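Local atomic coordinates of protein argonaute (Methanocaldococcus jannaschii, PDB entry 5G5S), a protein that cuts single-stranded DNA with the help of short DNA guides that pair with the target, and may defend the cell against invading genetic elements. Residues N310-L314 / T666-Y670. Residue numbers count along the deposited sequence, not the author numbering.
Sequences NNTPL and TKMNY
A buried loop-to-loop contact joins the connection between strands 302-308 and 314-317 to the part of the PIWI domain, which has the RNase H-type fold, that follows helix 656-666. Strand 302-308 pairs with strand 614-618 and so belongs to the mixed sheet of the PIWI strands; the contact packs the loop leaving that sheet against the loop after the helix. Both segments turn sharply. Asn311 (phi/psi -83/81) and Met668 (-84/55) are each the centre of an inverse gamma turn; the second is closed by a 2.9 Å hydrogen bond from Asn669 N to Lys667 O, the first by a weak one of 3.0 Å from Thr312 N to Asn310 O. The nearest CA atoms, of Thr312 and Lys667, are 8.6 Å apart, so side chains of 666-670 reach across to side chains and one carbonyl of 310-314; together the segments bury 214 Å².

Lys667 contributes the largest share, 88 Å². Its CA-to-CB bond points toward 310-314, chi2 and chi3 are both t, and the nearly straight chain runs past Thr312, with Thr312 O 3.3 Å from Lys667 CE. Thr312 OG1 is hydrogen-bonded to Asp664 on helix 656-666, a further tie to the PIWI domain. Leu314 opens strand 314-317, and its CA-to-CB bond points toward 666-670. There Leu314 CD2 packs 3.8 Å from Met668 SD, brought close by an all-m side chain, and 4.3 Å from Lys667 CD. At the polar end, chi4 of Lys667 swings to p (84°) and Asn311 adopts chi1 t, leaving Lys667 NZ to donate a 2.6 Å hydrogen bond to Asn311 OD1.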
# COMPACT_ATOMS: atom_id res chain seq x y z
N ASN A 310 6.39 12.20 18.88
CA ASN A 310 6.96 13.54 18.86
C ASN A 310 6.90 14.08 17.44
O ASN A 310 7.03 13.31 16.49
CB ASN A 310 8.41 13.53 19.34
CG ASN A 310 8.56 13.02 20.75
OD1 ASN A 310 7.77 13.35 21.65
ND2 ASN A 310 9.59 12.22 20.96
N ASN A 311 6.68 15.39 17.31
CA ASN A 311 6.63 16.04 16.00
C ASN A 311 8.08 16.32 15.60
O ASN A 311 8.60 17.41 15.85
CB ASN A 311 5.78 17.31 16.08
CG ASN A 311 5.54 17.97 14.74
OD1 ASN A 311 5.33 17.31 13.72
ND2 ASN A 311 5.53 19.30 14.74
N THR A 312 8.74 15.29 15.08
CA THR A 312 10.16 15.33 14.71
C THR A 312 10.47 16.45 13.72
O THR A 312 9.75 16.61 12.74
CB THR A 312 10.64 13.91 14.35
OG1 THR A 312 10.45 13.08 15.49
CG2 THR A 312 12.10 13.86 13.90
N PRO A 313 11.47 17.30 14.01
CA PRO A 313 11.78 18.38 13.07
C PRO A 313 12.51 17.85 11.84
O PRO A 313 13.05 16.74 11.84
CB PRO A 313 12.61 19.37 13.89
CG PRO A 313 12.94 18.69 15.17
CD PRO A 313 12.43 17.29 15.13
N LEU A 314 12.49 18.66 10.79
CA LEU A 314 13.14 18.39 9.53
C LEU A 314 14.24 19.41 9.35
O LEU A 314 14.17 20.51 9.92
CB LEU A 314 12.12 18.48 8.36
CG LEU A 314 10.90 17.54 8.43
CD1 LEU A 314 9.75 18.08 7.60
CD2 LEU A 314 11.26 16.13 8.01
N THR A 666 6.93 8.47 7.83
CA THR A 666 5.66 8.88 7.18
C THR A 666 5.73 10.40 6.82
O THR A 666 4.95 10.90 6.00
CB THR A 666 4.43 8.59 8.10
OG1 THR A 666 4.38 9.53 9.18
CG2 THR A 666 4.38 7.15 8.61
N LYS A 667 6.66 11.11 7.47
CA LYS A 667 6.89 12.54 7.28
C LYS A 667 7.86 12.81 6.11
O LYS A 667 7.94 13.94 5.66
CB LYS A 667 7.44 13.12 8.60
CG LYS A 667 7.01 14.53 8.90
CD LYS A 667 7.71 15.03 10.16
CE LYS A 667 7.19 16.37 10.63
NZ LYS A 667 5.96 16.21 11.46
N MET A 668 8.60 11.80 5.63
CA MET A 668 9.52 11.95 4.48
C MET A 668 8.75 11.81 3.16
O MET A 668 9.08 11.02 2.29
CB MET A 668 10.73 11.00 4.60
CG MET A 668 11.64 11.30 5.80
SD MET A 668 12.16 13.05 5.99
CE MET A 668 13.15 13.27 4.53
N ASN A 669 7.73 12.64 3.03
CA ASN A 669 6.75 12.69 1.96
C ASN A 669 6.98 13.84 0.96
O ASN A 669 7.16 14.99 1.35
CB ASN A 669 5.35 12.83 2.61
CG ASN A 669 4.20 12.66 1.65
OD1 ASN A 669 3.10 13.17 1.84
ND2 ASN A 669 4.42 11.88 0.63
N TYR A 670 6.90 13.51 -0.34
CA TYR A 670 6.93 14.45 -1.46
C TYR A 670 5.61 14.36 -2.21
O TYR A 670 5.43 15.07 -3.17
CB TYR A 670 8.13 14.21 -2.37
CG TYR A 670 9.45 14.68 -1.78
CD1 TYR A 670 9.89 15.99 -1.96
CD2 TYR A 670 10.27 13.80 -1.08
CE1 TYR A 670 11.10 16.42 -1.44
CE2 TYR A 670 11.48 14.22 -0.54
CZ TYR A 670 11.89 15.53 -0.71
OH TYR A 670 13.09 15.95 -0.19